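Local coordinates for glycoside hydrolase family protein (Novosphingobium sp. PP1Y, PDB 6Q2F) that acts as an alpha-L-rhamnosidase, a glycoside hydrolase that probably cleaves terminal alpha-L-rhamnose from rhamnose-bearing glycosides, at residues 104-108 with 109-113; 477-480 with 481-484; 712-715 with 716-720; 854-858 with 859-863; 869-872 with 873-877. All coordinates share one frame; numbering follows the deposited sequence.

Contact 1 of 5, residues 104-108 with 109-113; sequences VYMTP and EWKDA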
# COMPACT_ATOMS: atom_id res chain seq x y z
N VAL A 104 9.88 26.68 -12.78
CA VAL A 104 10.62 26.12 -11.66
C VAL A 104 9.79 26.25 -10.38
O VAL A 104 9.30 27.34 -10.05
CB VAL A 104 11.99 26.80 -11.52
CG1 VAL A 104 12.72 26.30 -10.26
CG2 VAL A 104 12.82 26.51 -12.77
N TYR A 105 9.68 25.15 -9.65
CA TYR A 105 8.88 25.05 -8.43
C TYR A 105 9.05 26.26 -7.51
O TYR A 105 10.16 26.59 -7.11
CB TYR A 105 9.29 23.77 -7.70
CG TYR A 105 8.52 23.52 -6.42
CD1 TYR A 105 7.22 23.04 -6.45
CD2 TYR A 105 9.10 23.73 -5.18
CE1 TYR A 105 6.51 22.78 -5.28
CE2 TYR A 105 8.40 23.45 -3.99
CZ TYR A 105 7.11 22.99 -4.07
OH TYR A 105 6.41 22.75 -2.93
N MSE A 106 7.92 26.90 -7.18
CA MSE A 106 7.81 28.03 -6.27
C MSE A 106 8.42 29.36 -6.75
O MSE A 106 8.48 30.28 -5.96
CB MSE A 106 8.41 27.71 -4.88
CG MSE A 106 7.49 26.78 -4.03
SE MSE A 106 5.76 27.57 -3.55
CE MSE A 106 4.74 25.91 -3.21
N THR A 107 8.86 29.45 -8.01
CA THR A 107 9.17 30.76 -8.57
C THR A 107 7.88 31.50 -8.91
O THR A 107 6.82 30.88 -9.02
CB THR A 107 10.02 30.63 -9.83
OG1 THR A 107 9.31 29.86 -10.80
CG2 THR A 107 11.37 29.99 -9.52
N PRO A 108 7.94 32.83 -9.06
CA PRO A 108 6.72 33.58 -9.39
C PRO A 108 5.88 32.98 -10.51
O PRO A 108 4.67 32.79 -10.32
CB PRO A 108 7.27 34.96 -9.75
CG PRO A 108 8.42 35.11 -8.74
CD PRO A 108 9.05 33.74 -8.71
N GLU A 109 6.47 32.61 -11.64
CA GLU A 109 5.66 32.08 -12.74
C GLU A 109 5.06 30.73 -12.38
O GLU A 109 3.92 30.45 -12.75
CB GLU A 109 6.48 31.97 -14.02
CG GLU A 109 5.60 31.80 -15.28
CD GLU A 109 6.35 32.06 -16.58
OE1 GLU A 109 5.80 31.73 -17.65
OE2 GLU A 109 7.48 32.60 -16.53
N TRP A 110 5.81 29.89 -11.66
CA TRP A 110 5.25 28.64 -11.17
C TRP A 110 4.10 28.91 -10.20
O TRP A 110 3.04 28.28 -10.28
CB TRP A 110 6.34 27.81 -10.49
CG TRP A 110 5.90 26.43 -10.11
CD1 TRP A 110 6.09 25.28 -10.84
CD2 TRP A 110 5.19 26.05 -8.93
NE1 TRP A 110 5.54 24.21 -10.18
CE2 TRP A 110 4.98 24.65 -9.00
CE3 TRP A 110 4.70 26.75 -7.82
CZ2 TRP A 110 4.30 23.94 -8.00
CZ3 TRP A 110 4.02 26.03 -6.81
CH2 TRP A 110 3.83 24.64 -6.91
N LYS A 111 4.30 29.85 -9.27
CA LYS A 111 3.26 30.10 -8.28
C LYS A 111 2.01 30.65 -8.94
O LYS A 111 0.89 30.29 -8.55
CB LYS A 111 3.78 31.05 -7.18
CG LYS A 111 4.83 30.39 -6.29
CD LYS A 111 5.24 31.25 -5.10
CE LYS A 111 5.74 32.64 -5.47
NZ LYS A 111 6.06 33.39 -4.20
N ASP A 112 2.17 31.49 -9.95
CA ASP A 112 1.01 32.01 -10.66
C ASP A 112 0.30 30.90 -11.42
O ASP A 112 -0.93 30.87 -11.48
CB ASP A 112 1.44 33.13 -11.61
CG ASP A 112 0.26 33.93 -12.11
OD1 ASP A 112 -0.55 34.39 -11.26
OD2 ASP A 112 0.12 34.08 -13.33
N ALA A 113 1.05 29.95 -11.98
CA ALA A 113 0.41 28.78 -12.59
C ALA A 113 -0.40 28.00 -11.56
O ALA A 113 -1.55 27.64 -11.82
CB ALA A 113 1.46 27.88 -13.24
O HOH W 1 8.24 32.06 -3.10

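Contact 2 of 5, residues 477-480 with 481-484; sequences EHYI and GMYK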
# COMPACT_ATOMS: atom_id res chain seq x y z
N GLU A 477 3.15 23.30 8.96
CA GLU A 477 2.63 24.67 8.98
C GLU A 477 3.40 25.54 8.00
O GLU A 477 2.80 26.34 7.27
CB GLU A 477 2.68 25.26 10.39
CG GLU A 477 1.61 24.63 11.31
CD GLU A 477 1.60 25.18 12.72
OE1 GLU A 477 2.61 25.79 13.15
OE2 GLU A 477 0.56 25.00 13.41
N HIS A 478 4.72 25.38 7.94
CA HIS A 478 5.51 26.12 6.98
C HIS A 478 5.12 25.73 5.56
O HIS A 478 4.94 26.60 4.69
CB HIS A 478 7.00 25.87 7.20
CG HIS A 478 7.88 26.70 6.32
ND1 HIS A 478 8.28 26.29 5.07
CD2 HIS A 478 8.39 27.94 6.50
CE1 HIS A 478 9.02 27.24 4.52
NE2 HIS A 478 9.10 28.25 5.37
N TYR A 479 4.97 24.43 5.31
CA TYR A 479 4.67 23.97 3.96
C TYR A 479 3.34 24.52 3.49
O TYR A 479 3.22 25.04 2.37
CB TYR A 479 4.65 22.45 3.94
CG TYR A 479 4.31 21.85 2.60
CD1 TYR A 479 5.18 21.95 1.52
CD2 TYR A 479 3.13 21.14 2.42
CE1 TYR A 479 4.88 21.36 0.30
CE2 TYR A 479 2.81 20.55 1.19
CZ TYR A 479 3.69 20.67 0.13
OH TYR A 479 3.38 20.10 -1.08
N ILE A 480 2.32 24.44 4.35
CA ILE A 480 1.01 24.99 4.01
C ILE A 480 1.10 26.49 3.78
O ILE A 480 0.47 27.03 2.86
CB ILE A 480 0.00 24.61 5.11
CG1 ILE A 480 -0.27 23.10 5.03
CG2 ILE A 480 -1.29 25.43 4.97
CD1 ILE A 480 -1.18 22.56 6.12
N GLY A 481 1.92 27.18 4.58
CA GLY A 481 2.17 28.60 4.34
C GLY A 481 2.69 28.90 2.94
O GLY A 481 2.31 29.90 2.33
N MSE A 482 3.56 28.06 2.41
CA MSE A 482 4.06 28.25 1.06
C MSE A 482 2.93 28.19 0.04
O MSE A 482 2.91 28.98 -0.90
CB MSE A 482 5.12 27.19 0.72
CG MSE A 482 6.45 27.39 1.45
SE MSE A 482 7.51 25.75 1.48
CE MSE A 482 7.12 25.11 -0.34
N TYR A 483 1.97 27.27 0.24
CA TYR A 483 0.87 27.15 -0.72
C TYR A 483 -0.17 28.23 -0.54
O TYR A 483 -0.79 28.66 -1.53
CB TYR A 483 0.24 25.75 -0.64
CG TYR A 483 1.00 24.81 -1.52
CD1 TYR A 483 0.68 24.68 -2.87
CD2 TYR A 483 2.12 24.13 -1.05
CE1 TYR A 483 1.40 23.85 -3.70
CE2 TYR A 483 2.85 23.31 -1.88
CZ TYR A 483 2.49 23.18 -3.22
OH TYR A 483 3.21 22.36 -4.05
N LYS A 484 -0.37 28.72 0.69
CA LYS A 484 -1.20 29.90 0.88
C LYS A 484 -0.59 31.13 0.21
O LYS A 484 -1.31 31.99 -0.29
CB LYS A 484 -1.42 30.16 2.37
CG LYS A 484 -2.42 29.20 3.00
CD LYS A 484 -2.23 29.09 4.48
CE LYS A 484 -2.91 30.19 5.25
NZ LYS A 484 -3.25 29.70 6.65
O HOH W 2 4.65 20.49 -3.48

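Contact 3 of 5, residues 712-715 with 716-720; sequences RPWV and DYIAR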
# COMPACT_ATOMS: atom_id res chain seq x y z
N ARG A 712 -16.15 9.68 -20.88
CA ARG A 712 -17.21 9.97 -19.91
C ARG A 712 -18.00 8.74 -19.49
O ARG A 712 -18.24 8.58 -18.28
CB ARG A 712 -18.14 11.06 -20.49
CG ARG A 712 -19.38 11.41 -19.64
CD ARG A 712 -18.97 12.05 -18.34
NE ARG A 712 -20.10 12.49 -17.53
CZ ARG A 712 -20.36 13.75 -17.22
NH1 ARG A 712 -19.56 14.73 -17.64
NH2 ARG A 712 -21.42 14.03 -16.47
N PRO A 713 -18.42 7.83 -20.40
CA PRO A 713 -19.14 6.63 -19.92
C PRO A 713 -18.31 5.78 -18.99
O PRO A 713 -18.85 5.25 -18.02
CB PRO A 713 -19.49 5.88 -21.22
CG PRO A 713 -19.52 6.96 -22.27
CD PRO A 713 -18.37 7.88 -21.86
N TRP A 714 -17.01 5.65 -19.25
CA TRP A 714 -16.11 4.93 -18.34
C TRP A 714 -16.07 5.60 -16.97
O TRP A 714 -16.22 4.94 -15.94
CB TRP A 714 -14.71 4.84 -18.98
CG TRP A 714 -13.52 4.43 -18.11
CD1 TRP A 714 -12.37 5.16 -17.91
CD2 TRP A 714 -13.36 3.22 -17.34
NE1 TRP A 714 -11.51 4.47 -17.09
CE2 TRP A 714 -12.08 3.28 -16.73
CE3 TRP A 714 -14.15 2.09 -17.13
CZ2 TRP A 714 -11.60 2.26 -15.90
CZ3 TRP A 714 -13.66 1.07 -16.30
CH2 TRP A 714 -12.40 1.17 -15.70
N VAL A 715 -15.89 6.92 -16.93
CA VAL A 715 -15.86 7.62 -15.65
C VAL A 715 -17.21 7.52 -14.96
O VAL A 715 -17.29 7.38 -13.73
CB VAL A 715 -15.40 9.08 -15.85
CG1 VAL A 715 -15.40 9.84 -14.53
CG2 VAL A 715 -14.00 9.11 -16.50
N ASP A 716 -18.31 7.55 -15.74
CA ASP A 716 -19.64 7.39 -15.16
C ASP A 716 -19.78 6.02 -14.52
O ASP A 716 -20.44 5.86 -13.48
CB ASP A 716 -20.72 7.57 -16.23
CG ASP A 716 -21.02 9.02 -16.55
OD1 ASP A 716 -20.76 9.91 -15.72
OD2 ASP A 716 -21.59 9.26 -17.63
N TYR A 717 -19.21 5.00 -15.14
CA TYR A 717 -19.23 3.66 -14.56
C TYR A 717 -18.54 3.65 -13.21
O TYR A 717 -19.05 3.06 -12.24
CB TYR A 717 -18.57 2.69 -15.54
CG TYR A 717 -18.31 1.31 -14.98
CD1 TYR A 717 -17.13 1.03 -14.27
CD2 TYR A 717 -19.23 0.30 -15.15
CE1 TYR A 717 -16.89 -0.24 -13.78
CE2 TYR A 717 -19.00 -0.97 -14.66
CZ TYR A 717 -17.84 -1.23 -13.98
OH TYR A 717 -17.63 -2.50 -13.52
N ILE A 718 -17.39 4.32 -13.13
CA ILE A 718 -16.67 4.41 -11.86
C ILE A 718 -17.45 5.25 -10.86
O ILE A 718 -17.56 4.89 -9.68
CB ILE A 718 -15.27 4.98 -12.10
CG1 ILE A 718 -14.46 4.03 -13.00
CG2 ILE A 718 -14.57 5.27 -10.75
CD1 ILE A 718 -13.15 4.66 -13.57
N ALA A 719 -18.03 6.37 -11.32
CA ALA A 719 -18.78 7.23 -10.41
C ALA A 719 -20.05 6.54 -9.91
O ALA A 719 -20.43 6.72 -8.75
CB ALA A 719 -19.14 8.54 -11.11
N ARG A 720 -20.73 5.78 -10.77
CA ARG A 720 -21.95 5.11 -10.32
C ARG A 720 -21.63 4.00 -9.34
O ARG A 720 -22.35 3.79 -8.37
CB ARG A 720 -22.73 4.54 -11.51
CG ARG A 720 -23.31 5.60 -12.38
CD ARG A 720 -24.28 5.03 -13.40
NE ARG A 720 -24.89 6.10 -14.17
CZ ARG A 720 -24.65 6.28 -15.46
NH1 ARG A 720 -23.85 5.44 -16.10
NH2 ARG A 720 -25.22 7.28 -16.11

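Contact 4 of 5, residues 854-858 with 859-863; sequences DARVG and KGRVI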
# COMPACT_ATOMS: atom_id res chain seq x y z
N ASP A 854 -15.01 -24.74 23.36
CA ASP A 854 -16.19 -23.93 23.06
C ASP A 854 -16.85 -23.61 24.39
O ASP A 854 -17.75 -24.32 24.84
CB ASP A 854 -17.15 -24.66 22.11
CG ASP A 854 -18.28 -23.76 21.60
OD1 ASP A 854 -18.60 -22.74 22.24
OD2 ASP A 854 -18.86 -24.08 20.54
N ALA A 855 -16.40 -22.54 25.03
CA ALA A 855 -16.76 -22.24 26.40
C ALA A 855 -17.61 -20.98 26.49
O ALA A 855 -17.34 -19.97 25.83
CB ALA A 855 -15.52 -22.08 27.26
N ARG A 856 -18.65 -21.06 27.32
CA ARG A 856 -19.36 -19.88 27.78
C ARG A 856 -18.51 -19.21 28.85
O ARG A 856 -18.08 -19.85 29.81
CB ARG A 856 -20.74 -20.26 28.32
CG ARG A 856 -21.89 -20.09 27.30
CD ARG A 856 -21.47 -20.58 25.93
NE ARG A 856 -22.58 -20.59 24.98
CZ ARG A 856 -22.70 -21.49 24.01
NH1 ARG A 856 -21.77 -22.45 23.88
NH2 ARG A 856 -23.74 -21.46 23.19
N VAL A 857 -18.25 -17.92 28.67
CA VAL A 857 -17.29 -17.17 29.47
C VAL A 857 -17.97 -15.86 29.81
O VAL A 857 -18.14 -15.00 28.93
CB VAL A 857 -15.97 -16.92 28.71
CG1 VAL A 857 -14.93 -16.22 29.61
CG2 VAL A 857 -15.43 -18.22 28.11
N GLY A 858 -18.37 -15.69 31.07
CA GLY A 858 -19.22 -14.57 31.40
C GLY A 858 -20.48 -14.66 30.58
O GLY A 858 -21.06 -15.74 30.40
N LYS A 859 -20.93 -13.53 30.04
CA LYS A 859 -22.10 -13.57 29.18
C LYS A 859 -21.75 -13.90 27.73
O LYS A 859 -22.66 -13.95 26.90
CB LYS A 859 -22.86 -12.25 29.26
CG LYS A 859 -23.13 -11.80 30.69
CD LYS A 859 -24.31 -10.84 30.75
CE LYS A 859 -23.97 -9.57 31.52
NZ LYS A 859 -24.91 -9.33 32.64
N GLY A 860 -20.48 -14.12 27.40
CA GLY A 860 -20.04 -14.33 26.04
C GLY A 860 -19.56 -15.74 25.78
O GLY A 860 -19.91 -16.70 26.48
N ARG A 861 -18.70 -15.87 24.76
CA ARG A 861 -18.37 -17.19 24.25
C ARG A 861 -17.03 -17.15 23.54
O ARG A 861 -16.74 -16.21 22.80
CB ARG A 861 -19.48 -17.67 23.31
CG ARG A 861 -19.25 -19.01 22.66
CD ARG A 861 -20.43 -19.33 21.77
NE ARG A 861 -20.41 -20.70 21.28
CZ ARG A 861 -21.30 -21.19 20.43
NH1 ARG A 861 -22.28 -20.41 19.99
NH2 ARG A 861 -21.21 -22.45 20.02
N VAL A 862 -16.22 -18.18 23.75
CA VAL A 862 -14.92 -18.32 23.13
C VAL A 862 -14.90 -19.68 22.44
O VAL A 862 -14.99 -20.72 23.11
CB VAL A 862 -13.77 -18.22 24.14
CG1 VAL A 862 -12.42 -18.50 23.45
CG2 VAL A 862 -13.76 -16.86 24.82
N ILE A 863 -14.79 -19.67 21.12
CA ILE A 863 -14.71 -20.89 20.31
C ILE A 863 -13.25 -21.07 19.91
O ILE A 863 -12.71 -20.30 19.11
CB ILE A 863 -15.64 -20.81 19.09
CG1 ILE A 863 -17.06 -20.48 19.55
CG2 ILE A 863 -15.61 -22.11 18.31
CD1 ILE A 863 -18.06 -20.37 18.40
O HOH W 3 -22.21 -16.88 28.42

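Contact 5 of 5, residues 869-872 with 873-877; sequences ESAL and QAMDV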
# COMPACT_ATOMS: atom_id res chain seq x y z
N GLU A 869 -15.79 -20.07 9.42
CA GLU A 869 -17.15 -20.30 8.95
C GLU A 869 -17.82 -21.42 9.72
O GLU A 869 -19.05 -21.41 9.90
CB GLU A 869 -17.13 -20.60 7.45
CG GLU A 869 -16.60 -19.42 6.65
CD GLU A 869 -17.30 -19.28 5.32
OE1 GLU A 869 -18.09 -20.17 4.98
OE2 GLU A 869 -17.08 -18.26 4.62
N SER A 870 -17.05 -22.39 10.21
CA SER A 870 -17.66 -23.42 11.04
C SER A 870 -18.01 -22.87 12.42
O SER A 870 -18.98 -23.33 13.04
CB SER A 870 -16.72 -24.62 11.13
OG SER A 870 -17.01 -25.40 12.27
N ALA A 871 -17.28 -21.87 12.89
CA ALA A 871 -17.66 -21.24 14.15
C ALA A 871 -18.90 -20.38 13.97
O ALA A 871 -19.80 -20.38 14.82
CB ALA A 871 -16.50 -20.43 14.71
N LEU A 872 -18.97 -19.63 12.86
CA LEU A 872 -20.18 -18.85 12.58
C LEU A 872 -21.39 -19.76 12.44
O LEU A 872 -22.50 -19.42 12.88
CB LEU A 872 -19.96 -18.02 11.32
CG LEU A 872 -18.98 -16.86 11.50
CD1 LEU A 872 -18.55 -16.26 10.15
CD2 LEU A 872 -19.62 -15.81 12.39
N GLN A 873 -21.20 -20.94 11.85
CA GLN A 873 -22.28 -21.92 11.79
C GLN A 873 -22.71 -22.33 13.19
O GLN A 873 -23.91 -22.39 13.49
CB GLN A 873 -21.81 -23.13 10.97
CG GLN A 873 -22.90 -24.11 10.57
CD GLN A 873 -22.37 -25.12 9.57
OE1 GLN A 873 -22.99 -25.39 8.54
NE2 GLN A 873 -21.19 -25.66 9.86
N ALA A 874 -21.74 -22.57 14.09
CA ALA A 874 -22.09 -22.95 15.45
C ALA A 874 -22.69 -21.81 16.26
O ALA A 874 -23.18 -22.06 17.37
CB ALA A 874 -20.85 -23.50 16.17
N MSE A 875 -22.63 -20.59 15.76
CA MSE A 875 -23.29 -19.45 16.39
C MSE A 875 -24.64 -19.20 15.76
O MSE A 875 -25.32 -18.23 16.11
CB MSE A 875 -22.46 -18.17 16.24
CG MSE A 875 -21.15 -18.18 16.97
SE MSE A 875 -20.05 -16.66 16.37
CE MSE A 875 -18.58 -17.73 15.87
N ASP A 876 -25.01 -20.04 14.80
CA ASP A 876 -26.26 -19.92 14.07
C ASP A 876 -26.31 -18.60 13.29
O ASP A 876 -27.35 -17.94 13.21
CB ASP A 876 -27.47 -20.05 15.02
CG ASP A 876 -28.78 -20.25 14.27
OD1 ASP A 876 -28.77 -20.93 13.22
OD2 ASP A 876 -29.82 -19.72 14.73
N VAL A 877 -25.18 -18.21 12.71
CA VAL A 877 -25.11 -17.03 11.87
C VAL A 877 -25.10 -17.49 10.42
O VAL A 877 -24.12 -18.08 9.95
CB VAL A 877 -23.88 -16.16 12.19
CG1 VAL A 877 -23.83 -14.96 11.25
CG2 VAL A 877 -23.95 -15.69 13.63
O HOH W 4 -20.28 -25.79 12.92

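Contact 1 of 5, residues 104-108 with 109-113
W110, in the first turn of helix 108-124, lays its indole against Y105 and M106 of the loop that leads into the helix. With CG set anti to the backbone N (chi1 -172°), the ring turns back over that loop. W110 CB passes 3.0 Å from V104 O, an oxygen that already accepts T107 N and, on an in-plane lone pair, T107 OG1. Farther out, Y105 CA stands over the face of the five-membered ring as a CH-pi contact, 3.6 Å from its centroid. W110 NE1 is taken by D90 on strand 85-91, while W110 CE3 lies 3.3 Å from M106 N. The six-membered ring receives the edge of Y105 in a T-shaped pair with planes at 64°, W110 CZ2 being 3.4 Å from Y105 CD1. At the far end, W110 CZ3 meets the selenomethionine methyl M106 CE at 3.7 Å, and SE of M106 lies oblique to the ring in a Met-aromatic contact. K111 runs its aliphatic chain along M106 O; K111 NZ holds a water at 2.8 Å and a salt bridge to D485. A type II turn, V104 to T107, thus passes into a helix with T107 at the N-cap position and K111 N bonded to T107 O at 2.7 Å, an entry into one of the helices that follow the strands of the beta/alpha barrel.

Contact 2 of 5, residues 477-480 with 481-484
Y483 points a ring edge at one face of Y479 in an offset edge-to-face pair, centroids 5.2 Å apart and planes at 63°. Y483 CD2 stands over that face toward its rim, and the nearer approach is made by Y483 CE2, 3.4 Å from Y479 CZ. At the edge of the Y479 ring, in its plane, lies a water that donates to Y479 OH at 2.7 Å; the edge of Y483 in turn has the backbone oxygen of Y479 in its plane. The third flat group, the H478 imidazole, is met obliquely by the selenomethionine M482, whose SE is 3.7 Å from H478 CE1. The bend of M482 at chi3 (39°) carries its methyl the other way, to 4.1 Å from Y479 CD1, so that one flexible chain lies beside both rings. The backbone keeps ordinary helical bonding: G481 N to E477 O, M482 N to H478 O, K484 N to I480 O at 2.9 Å, and a weak Y483 N to Y479 O. I480 CG2 touches K484 CD on another flank. Y479 OH is also hydrogen-bonded to A131 O, at the end of strand 127-131. A leucine in place of Y479 removes ring and hydroxyl, and would probably leave the Y483 edge without a face to pack on and A131 O without this donor. Aromatic side chains one turn apart here form the strand-facing side of an amphipathic barrel helix, 469-487, where Y479 and Y483 both press on I130.

Contact 3 of 5, residues 712-715 with 716-720
R712 NE donates to D716 OD1 at 3.2 Å, a salt bridge between residues one helical turn apart. The bond is bent, with 140° at the hydrogen, and NE comes from the syn side but out of the carboxylate plane, the two flat groups being turned 82° to each other. The bend of R712 at chi2 (66°) turns NE back toward the D716 carboxylate. R712 NH1 is hydrogen-bonded to R80 O, and D716 OD1 has a second, long and weak ion pair with R54. A leucine at R712 would probably leave D716 without its nearest positive charge and R80 O without this donor. The backbones of the same two residues are joined as well, D716 N to R712 O at 2.7 Å. These are the opening turns of helix 712-726, which leads from the beta/alpha barrel toward the antiparallel sheet that begins with strand 729-730. Y717 N bonds P713 O, I718 N bonds W714 O, and A719 N reaches V715 O at 2.7 Å. On the apolar flank I718 CD1 sits over the W714 ring as a CH-pi contact, 3.6 Å from W714 CE2. W714 and Y717 lie with planes near parallel but slid apart; W1071 meets both edge-to-face. Y717 OH is held by D665 and K661 of helix 657-670, and the R720 guanidinium is bonded to three backbone oxygens, those of F46, K47 and P933.

Contact 4 of 5, residues 854-858 with 859-863
A855 pairs with V862, and V857 with G860, as the hydrogen-bonded pairs of an antiparallel hairpin closed by a type II' turn from V857 to G860, the two strands running at 157°. The A855-V862 pair is joined by two bonds of 3.0 Å, A855 N to V862 O and V862 N to A855 O. G858 takes the positive phi (59°) of the turn, and a water bridges G858 O and G860 O. On one face V857 CG2 meets V862 CG2 at 3.9 Å, covered by helices 803-814 and 838-848. D854, R856, R861 and I863 occupy the other. R861, stretched out from CG to NE, grips D854 side-on: NE to OD1 and NH2 to OD2, both 2.9 Å, each on a syn lone pair and nearly in the guanidinium plane. R856 lays its own guanidinium flat on R861, centres 3.9 Å apart, while I863 CD1 lies over the opposite face. R861 NH1 is bonded to A874 O, so this guanidinium also has a backbone partner. R856 NH1 reaches D854 OD1 at 3.6 Å; the single carboxylate of D854 thus serves both arginines and probably helps to hold their guanidinium groups stacked.

Contact 5 of 5, residues 869-872 with 873-877
A Schellman motif ends helix 868-874, and L872 and V877 are its two ends: V877 N turns back to L872 O at 2.9 Å, and inside this loop D876 N bonds Q873 O, also at 2.9 Å. D876 makes the reversal possible by taking a left-handed backbone (phi 63°). The usual apolar contact of the motif, between C3 (L872) and C'' (V877), the residues that the longer loop joins, is present, with L872 CD2 4.3 Å from V877 CB. Before the cap the helix keeps its regular bonds, Q873 N to E869 O and A874 N to S870 O; M875 N then has two weak ones, to A871 O and L872 O, as the helix unwinds. The selenomethionine M875 folds back on this last turn. With its CG anti to the carbonyl carbon (chi1 -66°) and a bend at chi3, the methyl CE comes to 3.6 Å from A871 CB, and SE stands 4.1 Å from L872 CD2. Together A871 and M875 cover strands 818-820 and 860-863, so the helix end lies on the mixed sheet of this part of the chain, while L872 touches T791 and Y760. E869 faces another way: its carboxylate oxygens are held by R759, through a salt bridge, and by V758 N. On the more open flank the extended side chain of Q873 is linked to S870 through a water, which donates to S870 O at 2.8 Å and accepts from Q873 NE2 at 3.2 Å.

In the fold
Contacts 1 and 2 belong to neighbouring helices of the beta/alpha barrel and touch, their centres about 14 Å apart: M106 CE lies against Y483 CE2, and Y105 OH makes a weak hydrogen bond with Y483 OH. Contacts 4 and 5 are joined, through R861 NH1 with A874 O and I863 with M875, as a hairpin and the helix following it, about 64 and 61 Å from contact 1 between centres. Contact 3 is the most buried, where barrel, N-terminal residues and later beta domains meet; the other four mix buried and exposed residues. Aromatic and selenomethionine packing dominates the first pair, a salt-bridge network contact 4, backbone capping contact 5; contact 3 mixes ion pair and apolar core.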